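Local coordinates for putative DNA ligase-like protein Rv0938/MT0965 (Mycobacterium tuberculosis, PDB 2IRU), which probably extends and fills in broken DNA ends, using manganese, through this N-terminal polymerase domain of LigD in non-homologous end joining, at residues 140-145 with 176-181; 68-73 with 90-95; 21-26 with 60-65; 168-173 with 182-187. One frame throughout, in Å; residues are numbered along the deposited sequence.

Interaction 1 (140-145 with 176-181); sequences DLDPGE and GSKGLH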
loop_
_atom_site.group_PDB
_atom_site.type_symbol
_atom_site.label_atom_id
_atom_site.label_comp_id
_atom_site.label_asym_id
_atom_site.label_seq_id
_atom_site.Cartn_x
_atom_site.Cartn_y
_atom_site.Cartn_z
ATOM N N ASP A 140 -1.685 -9.473 4.113
ATOM C CA ASP A 140 -1.363 -8.632 5.263
ATOM C C ASP A 140 -1.104 -9.614 6.402
ATOM O O ASP A 140 -2.024 -10.314 6.829
ATOM C CB ASP A 140 -2.573 -7.760 5.621
ATOM C CG ASP A 140 -2.355 -6.881 6.847
ATOM O OD1 ASP A 140 -1.276 -6.894 7.516
ATOM O OD2 ASP A 140 -3.334 -6.152 7.149
ATOM N N LEU A 141 0.150 -9.671 6.856
ATOM C CA LEU A 141 0.534 -10.537 7.947
ATOM C C LEU A 141 0.519 -9.731 9.224
ATOM O O LEU A 141 1.367 -8.846 9.421
ATOM C CB LEU A 141 1.931 -11.129 7.688
ATOM C CG LEU A 141 1.924 -12.405 6.836
ATOM C CD1 LEU A 141 1.268 -12.265 5.459
ATOM C CD2 LEU A 141 3.372 -12.897 6.698
ATOM N N ASP A 142 -0.474 -9.996 10.065
ATOM C CA ASP A 142 -0.648 -9.203 11.265
ATOM C C ASP A 142 -0.286 -10.027 12.496
ATOM O O ASP A 142 -1.003 -11.002 12.802
ATOM C CB ASP A 142 -2.078 -8.673 11.383
ATOM C CG ASP A 142 -2.209 -7.625 12.500
ATOM O OD1 ASP A 142 -1.699 -6.484 12.339
ATOM O OD2 ASP A 142 -2.792 -7.962 13.555
ATOM N N PRO A 143 0.836 -9.680 13.174
ATOM C CA PRO A 143 1.314 -10.461 14.317
ATOM C C PRO A 143 0.437 -10.289 15.563
ATOM O O PRO A 143 0.244 -9.160 16.041
ATOM C CB PRO A 143 2.733 -9.909 14.564
ATOM C CG PRO A 143 2.650 -8.472 14.082
ATOM C CD PRO A 143 1.732 -8.535 12.878
ATOM N N GLY A 144 -0.080 -11.403 16.085
ATOM C CA GLY A 144 -0.877 -11.394 17.318
ATOM C C GLY A 144 -0.070 -11.141 18.584
ATOM O O GLY A 144 1.154 -10.968 18.546
ATOM N N GLU A 145 -0.770 -11.120 19.715
ATOM C CA GLU A 145 -0.153 -10.862 21.012
ATOM C C GLU A 145 0.988 -11.845 21.273
ATOM O O GLU A 145 0.825 -13.060 21.101
ATOM C CB GLU A 145 -1.203 -10.909 22.128
ATOM C CG GLU A 145 -0.715 -10.399 23.495
ATOM C CD GLU A 145 -0.164 -8.968 23.446
ATOM O OE1 GLU A 145 -0.578 -8.179 22.558
ATOM O OE2 GLU A 145 0.684 -8.635 24.314
ATOM N N GLY A 176 4.911 -0.021 7.924
ATOM C CA GLY A 176 5.081 1.265 8.620
ATOM C C GLY A 176 4.315 1.337 9.928
ATOM O O GLY A 176 4.542 2.222 10.735
ATOM N N SER A 177 3.396 0.391 10.117
ATOM C CA SER A 177 2.608 0.291 11.339
ATOM C C SER A 177 3.081 -0.897 12.157
ATOM O O SER A 177 4.039 -0.783 12.911
ATOM C CB SER A 177 1.117 0.175 10.989
ATOM O OG SER A 177 0.662 1.392 10.448
ATOM N N LYS A 178 2.415 -2.031 11.977
ATOM C CA LYS A 178 2.684 -3.273 12.695
ATOM C C LYS A 178 2.717 -4.425 11.669
ATOM O O LYS A 178 3.482 -5.398 11.794
ATOM C CB LYS A 178 1.555 -3.510 13.705
ATOM C CG LYS A 178 1.648 -4.820 14.503
ATOM C CD LYS A 178 0.764 -4.784 15.764
ATOM C CE LYS A 178 -0.721 -4.967 15.433
ATOM N NZ LYS A 178 -1.556 -4.699 16.638
ATOM N N GLY A 179 1.890 -4.293 10.642
ATOM C CA GLY A 179 1.782 -5.325 9.610
ATOM C C GLY A 179 3.079 -5.546 8.849
ATOM O O GLY A 179 4.025 -4.744 8.909
ATOM N N LEU A 180 3.157 -6.710 8.237
ATOM C CA LEU A 180 4.081 -6.969 7.159
ATOM C C LEU A 180 3.178 -7.319 5.968
ATOM O O LEU A 180 2.345 -8.217 6.107
ATOM C CB LEU A 180 4.955 -8.176 7.536
ATOM C CG LEU A 180 5.898 -8.730 6.478
ATOM C CD1 LEU A 180 6.880 -7.651 6.040
ATOM C CD2 LEU A 180 6.643 -9.957 7.006
ATOM N N HIS A 181 3.287 -6.601 4.842
ATOM C CA HIS A 181 2.542 -6.956 3.639
ATOM C C HIS A 181 3.442 -7.724 2.685
ATOM O O HIS A 181 4.641 -7.439 2.617
ATOM C CB HIS A 181 1.993 -5.729 2.897
ATOM C CG HIS A 181 0.897 -5.030 3.630
ATOM N ND1 HIS A 181 -0.415 -5.463 3.582
ATOM C CD2 HIS A 181 0.894 -3.900 4.371
ATOM C CE1 HIS A 181 -1.166 -4.646 4.306
ATOM N NE2 HIS A 181 -0.386 -3.706 4.817
HETATM O O HOH W 1 -1.884 -3.457 7.296
#
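Leu141 and Leu180 face each other as a hydrogen-bonded antiparallel pair, and this is the tight end of the contact. Leu141 N donates to Leu180 O at 2.7 Å, nearly along the C=O axis, and Leu180 N donates to Leu141 O at 3.0 Å. Both side chains leave the same sheet face, Leu141 CB to Leu180 CB 4.2 Å, and pack against Ala156 of helix 149-164. The other face carries Asp140 and His181. With Asp140 CG anti to its backbone N (chi1 178°), Asp140 OD1 comes over one face of the His181 ring, Asp140 CG to His181 CE1 3.6 Å, carboxylate and ring planes 35° apart. A water receives a weak bond from His181 NE2 and donates to Asp140 OD2, which is also held by Gln233. On the solvent side, in the loop before the strand, exposed Lys178 lays CG against Pro143 CG at 3.8 Å, and its NZ stays 4.7 Å from Asp142 OD2, which makes its salt bridge with Arg223 instead. Asp140 and Asp142 probably bind both manganese ions, as in related enzymes, and residues 176-181 the incoming nucleotide, so the paired strands would set metal-binding carboxylates beside the substrate loop.

Interaction 2 (68-73 with 90-95); sequences EKQLAL and TTTYPI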
loop_
_atom_site.group_PDB
_atom_site.type_symbol
_atom_site.label_atom_id
_atom_site.label_comp_id
_atom_site.label_asym_id
_atom_site.label_seq_id
_atom_site.Cartn_x
_atom_site.Cartn_y
_atom_site.Cartn_z
ATOM N N GLU A 68 -10.656 9.881 2.237
ATOM C CA GLU A 68 -11.363 10.545 1.152
ATOM C C GLU A 68 -11.206 9.656 -0.075
ATOM O O GLU A 68 -10.101 9.164 -0.329
ATOM C CB GLU A 68 -10.783 11.950 0.900
ATOM C CG GLU A 68 -11.724 12.814 0.070
ATOM C CD GLU A 68 -11.257 14.254 -0.088
ATOM O OE1 GLU A 68 -10.129 14.583 0.396
ATOM O OE2 GLU A 68 -12.038 15.045 -0.725
ATOM N N LYS A 69 -12.314 9.408 -0.766
ATOM C CA LYS A 69 -12.298 8.520 -1.928
ATOM C C LYS A 69 -12.675 9.312 -3.174
ATOM O O LYS A 69 -11.837 9.532 -4.060
ATOM C CB LYS A 69 -13.236 7.327 -1.717
ATOM C CG LYS A 69 -12.709 6.417 -0.638
ATOM C CD LYS A 69 -13.695 5.278 -0.324
ATOM C CE LYS A 69 -13.056 4.304 0.686
ATOM N NZ LYS A 69 -11.880 3.573 0.083
ATOM N N GLN A 70 -13.922 9.771 -3.232
ATOM C CA GLN A 70 -14.313 10.633 -4.360
ATOM C C GLN A 70 -13.291 11.794 -4.546
ATOM O O GLN A 70 -12.751 12.348 -3.573
ATOM C CB GLN A 70 -15.717 11.216 -4.114
ATOM C CG GLN A 70 -16.281 12.095 -5.234
ATOM C CD GLN A 70 -16.838 11.319 -6.414
ATOM O OE1 GLN A 70 -17.108 10.136 -6.310
ATOM N NE2 GLN A 70 -17.068 12.018 -7.539
ATOM N N LEU A 71 -13.035 12.137 -5.808
ATOM C CA LEU A 71 -12.184 13.266 -6.161
ATOM C C LEU A 71 -13.034 14.539 -6.217
ATOM O O LEU A 71 -13.831 14.703 -7.137
ATOM C CB LEU A 71 -11.491 13.033 -7.522
ATOM C CG LEU A 71 -10.398 14.094 -7.831
ATOM C CD1 LEU A 71 -9.323 14.253 -6.731
ATOM C CD2 LEU A 71 -9.725 13.796 -9.179
ATOM N N ALA A 72 -12.799 15.431 -5.264
ATOM C CA ALA A 72 -13.569 16.687 -5.156
ATOM C C ALA A 72 -13.368 17.577 -6.391
ATOM O O ALA A 72 -12.234 17.596 -6.963
ATOM C CB ALA A 72 -13.165 17.450 -3.908
ATOM N N LEU A 73 -14.415 18.323 -6.792
ATOM C CA LEU A 73 -14.259 19.259 -7.923
ATOM C C LEU A 73 -13.150 20.306 -7.695
ATOM O O LEU A 73 -12.556 20.848 -8.651
ATOM C CB LEU A 73 -15.588 19.959 -8.267
ATOM C CG LEU A 73 -15.694 20.708 -9.597
ATOM C CD1 LEU A 73 -15.607 19.715 -10.758
ATOM C CD2 LEU A 73 -17.036 21.418 -9.672
ATOM N N THR A 90 -21.777 5.165 -6.838
ATOM C CA THR A 90 -20.696 5.252 -7.813
ATOM C C THR A 90 -19.647 6.242 -7.273
ATOM O O THR A 90 -20.000 7.247 -6.645
ATOM C CB THR A 90 -21.234 5.698 -9.196
ATOM O OG1 THR A 90 -21.901 4.598 -9.849
ATOM C CG2 THR A 90 -20.134 6.177 -10.075
ATOM N N THR A 91 -18.366 5.947 -7.464
ATOM C CA THR A 91 -17.312 6.824 -6.893
ATOM C C THR A 91 -16.272 7.093 -7.948
ATOM O O THR A 91 -15.810 6.166 -8.599
ATOM C CB THR A 91 -16.615 6.150 -5.703
ATOM O OG1 THR A 91 -17.585 5.871 -4.681
ATOM C CG2 THR A 91 -15.505 7.059 -5.125
ATOM N N THR A 92 -15.922 8.355 -8.142
ATOM C CA THR A 92 -14.893 8.691 -9.107
ATOM C C THR A 92 -13.617 9.034 -8.334
ATOM O O THR A 92 -13.613 9.945 -7.530
ATOM C CB THR A 92 -15.324 9.897 -9.982
ATOM O OG1 THR A 92 -16.507 9.545 -10.725
ATOM C CG2 THR A 92 -14.188 10.269 -10.920
ATOM N N TYR A 93 -12.563 8.257 -8.531
ATOM C CA TYR A 93 -11.303 8.425 -7.802
ATOM C C TYR A 93 -10.223 9.100 -8.629
ATOM O O TYR A 93 -10.238 8.942 -9.845
ATOM C CB TYR A 93 -10.724 7.052 -7.475
ATOM C CG TYR A 93 -11.447 6.216 -6.461
ATOM C CD1 TYR A 93 -10.964 6.155 -5.146
ATOM C CD2 TYR A 93 -12.550 5.426 -6.837
ATOM C CE1 TYR A 93 -11.577 5.320 -4.207
ATOM C CE2 TYR A 93 -13.178 4.608 -5.896
ATOM C CZ TYR A 93 -12.677 4.573 -4.593
ATOM O OH TYR A 93 -13.284 3.742 -3.667
ATOM N N PRO A 94 -9.219 9.753 -7.967
ATOM C CA PRO A 94 -8.040 10.203 -8.717
ATOM C C PRO A 94 -7.189 8.963 -8.995
ATOM O O PRO A 94 -7.271 7.988 -8.260
ATOM C CB PRO A 94 -7.287 11.102 -7.723
ATOM C CG PRO A 94 -7.738 10.623 -6.333
ATOM C CD PRO A 94 -9.099 9.965 -6.508
ATOM N N ILE A 95 -6.436 8.990 -10.069
ATOM C CA ILE A 95 -5.386 7.985 -10.325
ATOM C C ILE A 95 -4.101 8.827 -10.302
ATOM O O ILE A 95 -3.970 9.765 -11.060
ATOM C CB ILE A 95 -5.574 7.322 -11.706
ATOM C CG1 ILE A 95 -6.899 6.536 -11.772
ATOM C CG2 ILE A 95 -4.312 6.452 -12.072
ATOM C CD1 ILE A 95 -7.308 6.236 -13.183
HETATM O O HOH W 2 -18.738 9.842 -9.354
#
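Gln70 reaches across to Thr92 with the outer part of its side chain, and following it outward explains the contact. CB leads to CG, anti to the backbone N, which comes within 4.1 Å of Thr92 O. The chain then bends at chi2 (79°), bringing CD to 3.6 Å from Thr92 N. At the tip OE1 accepts the Thr92 N-H at 2.8 Å; the bond is straight at the hydrogen (166°), but the donor stands above the amide plane, 46° out of it. NE2 lies 3.7 Å from Thr92 CB and donates to a water that also bonds Thr92 OG1, a hydroxyl with a second partner in Thr83. The backbone adds a second tie, Leu71 N to Thr92 O, so one residue of the strand is held through both its N-H and its carbonyl. Lys69 runs beside the Tyr93 ring, both pointing the same way, with CB 3.6 Å from Tyr93 CE1, while its NZ bonds Thr53; Leu71 sets both methyls on Pro94 CB. Lys69 and Gln70, and Thr90 and Thr91 at the start of segment 90-95, probably contact target DNA, as in related enzymes. Strand 91-95 pairs on its other side with strand 80-84, while Arg54 of strand 53-56 bonds the carbonyls of Lys69 and Gln70, holding the loop to that strand, and the Pro94 backbone bonds Ala52 just before it.

Interaction 3 (21-26 with 60-65); sequences LYPATG and GVDQPA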
loop_
_atom_site.group_PDB
_atom_site.type_symbol
_atom_site.label_atom_id
_atom_site.label_comp_id
_atom_site.label_asym_id
_atom_site.label_seq_id
_atom_site.Cartn_x
_atom_site.Cartn_y
_atom_site.Cartn_z
ATOM N N LEU A 21 3.555 18.473 10.665
ATOM C CA LEU A 21 2.523 17.425 10.587
ATOM C C LEU A 21 2.769 16.228 11.530
ATOM O O LEU A 21 1.842 15.464 11.810
ATOM C CB LEU A 21 2.349 16.959 9.154
ATOM C CG LEU A 21 1.933 18.018 8.111
ATOM C CD1 LEU A 21 1.791 17.349 6.757
ATOM C CD2 LEU A 21 0.625 18.640 8.457
ATOM N N TYR A 22 4.008 16.091 12.011
ATOM C CA TYR A 22 4.357 15.071 13.015
ATOM C C TYR A 22 5.021 15.755 14.239
ATOM O O TYR A 22 6.241 15.945 14.251
ATOM C CB TYR A 22 5.368 14.090 12.400
ATOM C CG TYR A 22 4.810 13.218 11.296
ATOM C CD1 TYR A 22 4.359 11.926 11.576
ATOM C CD2 TYR A 22 4.756 13.696 9.960
ATOM C CE1 TYR A 22 3.863 11.081 10.550
ATOM C CE2 TYR A 22 4.290 12.870 8.918
ATOM C CZ TYR A 22 3.817 11.587 9.234
ATOM O OH TYR A 22 3.356 10.803 8.206
ATOM N N PRO A 23 4.225 16.132 15.260
ATOM C CA PRO A 23 4.809 16.890 16.386
ATOM C C PRO A 23 5.960 16.165 17.102
ATOM O O PRO A 23 6.868 16.825 17.639
ATOM C CB PRO A 23 3.631 17.092 17.360
ATOM C CG PRO A 23 2.377 17.023 16.495
ATOM C CD PRO A 23 2.754 15.997 15.359
ATOM N N ALA A 24 5.936 14.829 17.112
ATOM C CA ALA A 24 6.970 14.058 17.854
ATOM C C ALA A 24 8.371 14.266 17.273
ATOM O O ALA A 24 9.384 14.177 17.992
ATOM C CB ALA A 24 6.638 12.592 17.835
ATOM N N THR A 25 8.400 14.520 15.955
ATOM C CA THR A 25 9.670 14.574 15.206
ATOM C C THR A 25 9.884 15.955 14.530
ATOM O O THR A 25 11.013 16.225 14.088
ATOM C CB THR A 25 9.694 13.463 14.126
ATOM O OG1 THR A 25 8.519 13.586 13.301
ATOM C CG2 THR A 25 9.778 12.061 14.757
ATOM N N GLY A 26 8.831 16.786 14.472
ATOM C CA GLY A 26 8.886 18.114 13.855
ATOM C C GLY A 26 8.839 18.069 12.328
ATOM O O GLY A 26 9.114 19.092 11.657
ATOM N N GLY A 60 -2.055 17.590 10.983
ATOM C CA GLY A 60 -1.006 16.669 11.455
ATOM C C GLY A 60 -1.574 15.574 12.338
ATOM O O GLY A 60 -2.804 15.506 12.604
ATOM N N VAL A 61 -0.689 14.689 12.772
ATOM C CA VAL A 61 -1.132 13.409 13.335
ATOM C C VAL A 61 -1.709 13.496 14.760
ATOM O O VAL A 61 -2.203 12.496 15.263
ATOM C CB VAL A 61 -0.030 12.320 13.272
ATOM C CG1 VAL A 61 0.406 12.074 11.803
ATOM C CG2 VAL A 61 1.134 12.755 14.082
ATOM N N ASP A 62 -1.635 14.664 15.387
ATOM C CA ASP A 62 -2.246 14.877 16.702
ATOM C C ASP A 62 -3.618 15.577 16.586
ATOM O O ASP A 62 -4.270 15.910 17.595
ATOM C CB ASP A 62 -1.260 15.640 17.581
ATOM C CG ASP A 62 -0.191 14.727 18.165
ATOM O OD1 ASP A 62 -0.277 13.490 17.950
ATOM O OD2 ASP A 62 0.701 15.226 18.893
ATOM N N GLN A 63 -4.042 15.776 15.332
ATOM C CA GLN A 63 -5.348 16.378 15.048
ATOM C C GLN A 63 -6.213 15.383 14.217
ATOM O O GLN A 63 -5.687 14.422 13.626
ATOM C CB GLN A 63 -5.166 17.730 14.325
ATOM C CG GLN A 63 -4.692 18.842 15.238
ATOM C CD GLN A 63 -5.818 19.334 16.117
ATOM O OE1 GLN A 63 -5.796 19.132 17.334
ATOM N NE2 GLN A 63 -6.845 19.936 15.500
ATOM N N PRO A 64 -7.550 15.601 14.172
ATOM C CA PRO A 64 -8.433 14.633 13.479
ATOM C C PRO A 64 -8.069 14.395 11.999
ATOM O O PRO A 64 -7.599 15.312 11.309
ATOM C CB PRO A 64 -9.838 15.253 13.643
ATOM C CG PRO A 64 -9.702 16.109 14.908
ATOM C CD PRO A 64 -8.321 16.686 14.820
ATOM N N ALA A 65 -8.301 13.158 11.527
ATOM C CA ALA A 65 -8.013 12.729 10.140
ATOM C C ALA A 65 -9.281 12.193 9.482
ATOM O O ALA A 65 -10.292 11.898 10.167
ATOM C CB ALA A 65 -6.920 11.652 10.091
#
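Val61 presses its two methyl groups into the bend formed by Leu21, Tyr22 and Pro23. CG1 sits over a face of the Tyr22 ring in a CH-pi contact, 4.2 Å from the centroid and 28° off the normal. CG2, placed between the backbone N and the carbonyl carbon, touches Pro23 CD at 3.8 Å. Behind these methyls the Val61 N-H bonds Leu21 O at 2.8 Å. Leu21 is the second main element: its CD2 rests against the Gly60 backbone, 3.8 Å from Gly60 N, and the approach of Leu21 O to Gly60 CA is close (3.1 Å). Gly60 has a positive phi (93°), a conformation open chiefly to glycine. Pro23 completes the group, its exposed ring sliding past Asp62 in the opposite direction with CG 3.4 Å from Asp62 OD2. Gly60 begins a type I beta turn closed by Gln63 N on Gly60 O, while Tyr22 O collects the N-H groups of Thr25 and Gly26, so two compact turns meet here. Leu21 and Tyr22 pack on helix 29-47, Tyr22 OH bonds the carbonyl of Arg247, and the turn at 60-63 belongs to the connection between strands 53-56 and 66-68.

Interaction 4 (168-173 with 182-187); sequences LVTFPV and LYTPLD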
loop_
_atom_site.group_PDB
_atom_site.type_symbol
_atom_site.label_atom_id
_atom_site.label_comp_id
_atom_site.label_asym_id
_atom_site.label_seq_id
_atom_site.Cartn_x
_atom_site.Cartn_y
_atom_site.Cartn_z
ATOM N N LEU A 168 5.399 -18.338 -8.603
ATOM C CA LEU A 168 5.179 -16.936 -8.280
ATOM C C LEU A 168 6.291 -16.459 -7.346
ATOM O O LEU A 168 6.902 -17.260 -6.617
ATOM C CB LEU A 168 3.800 -16.738 -7.643
ATOM C CG LEU A 168 2.556 -17.069 -8.487
ATOM C CD1 LEU A 168 1.313 -16.937 -7.599
ATOM C CD2 LEU A 168 2.449 -16.187 -9.737
ATOM N N VAL A 169 6.571 -15.161 -7.425
ATOM C CA VAL A 169 7.634 -14.520 -6.658
ATOM C C VAL A 169 6.965 -13.552 -5.678
ATOM O O VAL A 169 6.003 -12.900 -6.032
ATOM C CB VAL A 169 8.616 -13.754 -7.601
ATOM C CG1 VAL A 169 9.660 -12.948 -6.831
ATOM C CG2 VAL A 169 9.303 -14.732 -8.609
ATOM N N THR A 170 7.499 -13.459 -4.464
ATOM C CA THR A 170 6.891 -12.651 -3.413
ATOM C C THR A 170 7.835 -11.551 -2.918
ATOM O O THR A 170 9.042 -11.799 -2.736
ATOM C CB THR A 170 6.464 -13.577 -2.255
ATOM O OG1 THR A 170 5.699 -14.664 -2.802
ATOM C CG2 THR A 170 5.618 -12.860 -1.211
ATOM N N PHE A 171 7.269 -10.370 -2.683
ATOM C CA PHE A 171 8.033 -9.201 -2.246
ATOM C C PHE A 171 7.536 -8.738 -0.882
ATOM O O PHE A 171 6.335 -8.437 -0.724
ATOM C CB PHE A 171 7.867 -8.035 -3.247
ATOM C CG PHE A 171 8.315 -8.375 -4.639
ATOM C CD1 PHE A 171 9.618 -8.083 -5.056
ATOM C CD2 PHE A 171 7.441 -9.009 -5.541
ATOM C CE1 PHE A 171 10.049 -8.398 -6.345
ATOM C CE2 PHE A 171 7.867 -9.327 -6.835
ATOM C CZ PHE A 171 9.162 -9.030 -7.248
ATOM N N PRO A 172 8.450 -8.594 0.086
ATOM C CA PRO A 172 7.959 -8.067 1.355
ATOM C C PRO A 172 8.017 -6.557 1.485
ATOM O O PRO A 172 8.909 -5.913 0.953
ATOM C CB PRO A 172 8.903 -8.700 2.393
ATOM C CG PRO A 172 10.194 -8.990 1.637
ATOM C CD PRO A 172 9.893 -8.930 0.138
ATOM N N VAL A 173 7.050 -6.027 2.212
ATOM C CA VAL A 173 6.962 -4.590 2.440
ATOM C C VAL A 173 6.511 -4.388 3.881
ATOM O O VAL A 173 5.371 -4.754 4.239
ATOM C CB VAL A 173 5.931 -3.906 1.491
ATOM C CG1 VAL A 173 5.884 -2.421 1.801
ATOM C CG2 VAL A 173 6.295 -4.125 0.024
ATOM N N LEU A 182 2.864 -8.696 1.973
ATOM C CA LEU A 182 3.591 -9.472 0.968
ATOM C C LEU A 182 2.820 -9.288 -0.340
ATOM O O LEU A 182 1.604 -9.460 -0.340
ATOM C CB LEU A 182 3.627 -10.988 1.278
ATOM C CG LEU A 182 4.271 -11.400 2.610
ATOM C CD1 LEU A 182 4.332 -12.935 2.718
ATOM C CD2 LEU A 182 5.683 -10.833 2.708
ATOM N N TYR A 183 3.512 -8.897 -1.407
ATOM C CA TYR A 183 2.908 -8.748 -2.725
ATOM C C TYR A 183 3.480 -9.795 -3.691
ATOM O O TYR A 183 4.664 -10.112 -3.644
ATOM C CB TYR A 183 3.225 -7.377 -3.304
ATOM C CG TYR A 183 2.546 -6.227 -2.596
ATOM C CD1 TYR A 183 1.266 -5.804 -2.995
ATOM C CD2 TYR A 183 3.165 -5.555 -1.525
ATOM C CE1 TYR A 183 0.618 -4.742 -2.361
ATOM C CE2 TYR A 183 2.511 -4.464 -0.863
ATOM C CZ TYR A 183 1.237 -4.063 -1.307
ATOM O OH TYR A 183 0.570 -3.025 -0.685
ATOM N N THR A 184 2.622 -10.296 -4.566
ATOM C CA THR A 184 3.025 -11.272 -5.565
ATOM C C THR A 184 2.389 -10.906 -6.921
ATOM O O THR A 184 1.159 -10.877 -7.045
ATOM C CB THR A 184 2.608 -12.679 -5.163
ATOM O OG1 THR A 184 3.171 -12.983 -3.866
ATOM C CG2 THR A 184 3.102 -13.639 -6.237
ATOM N N PRO A 185 3.212 -10.619 -7.934
ATOM C CA PRO A 185 2.561 -10.320 -9.223
ATOM C C PRO A 185 2.016 -11.605 -9.866
ATOM O O PRO A 185 2.639 -12.684 -9.770
ATOM C CB PRO A 185 3.684 -9.704 -10.057
ATOM C CG PRO A 185 4.945 -10.301 -9.487
ATOM C CD PRO A 185 4.680 -10.578 -8.019
ATOM N N LEU A 186 0.857 -11.473 -10.507
ATOM C CA LEU A 186 0.194 -12.598 -11.173
ATOM C C LEU A 186 0.723 -12.813 -12.585
ATOM O O LEU A 186 0.863 -11.860 -13.359
ATOM C CB LEU A 186 -1.331 -12.390 -11.174
ATOM C CG LEU A 186 -2.039 -12.402 -9.795
ATOM C CD1 LEU A 186 -3.521 -12.014 -9.921
ATOM C CD2 LEU A 186 -1.892 -13.711 -8.997
ATOM N N ASP A 187 1.030 -14.071 -12.905
ATOM C CA ASP A 187 1.377 -14.455 -14.273
ATOM C C ASP A 187 0.193 -14.244 -15.196
ATOM O O ASP A 187 0.316 -13.603 -16.243
ATOM C CB ASP A 187 1.835 -15.918 -14.329
ATOM C CG ASP A 187 3.307 -16.081 -13.989
ATOM O OD1 ASP A 187 3.955 -15.077 -13.593
ATOM O OD2 ASP A 187 3.811 -17.213 -14.141
HETATM O O HOH W 3 5.036 -13.834 -9.492
#
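Phe171 and Tyr183 leave the same face of the sheet, and each ring meets the opposite strand at its edge. In the plane of the Phe171 ring lies Pro185 CD, 3.6 Å from Phe171 CE2, the proline crossing the phenyl at about a right angle; Tyr183 O also approaches this rim, near CD2. At the edge of the Tyr183 ring sit Phe171 O and the CG2 methyl of Val173, the methyl 3.8 Å from Tyr183 CD2. Phe171 also touches Leu287 and Arg289, and Tyr183 packs on Val138 of strand 129-143. Between the two aromatics runs a hydrogen-bonded antiparallel pair, Phe171 N to Tyr183 O at 2.8 Å and Tyr183 N to Phe171 O at 2.9 Å. This is the beta hairpin of strands 171-174 and 180-186, part of the central mixed sheet that probably carries the polymerase site in this archaeo-eukaryotic primase-like domain; its connecting loop contains probable nucleotide-binding residues. On the opposite face Leu182 CD2 rests on Pro172 CB, while Thr170 CG2 lies 3.7 Å from Leu182 CB. Thr170 and Thr184 each hold OG1 anti to the carbonyl carbon, which brings the two hydroxyls together, and Thr184 OG1 donates to Thr170 OG1 at 3.2 Å. This face is covered by helix 149-164, where Leu163 touches both threonines, and by Trp260. Farther from the loop, Thr184 CG2 presses on Leu168 CB at 3.5 Å, a short carbon-carbon approach, and a water bridges Val169 N to Pro185 O.

Overall arrangement
From the N terminus, interaction 3 comes first, closing the excursion through helix 29-47 and strand 53-56 by setting residues 60-65 against 21-26. Interaction 2 follows in series, its first segment adjoining 60-65 in sequence, and brings strand 91-95 back to the loop after strand 66-68. Both are complete before the central sheet strands of the other two begin. Interaction 1 closes the span containing helix 149-164, and interaction 4 the short hairpin of strands 171-174 and 180-186. These two cross, their segments alternating along the chain; they share strand 180-186, and His181 O probably bonds Val173 N between them. Together they place strand 180-186 between 129-143 and 171-174. No interaction nests inside another.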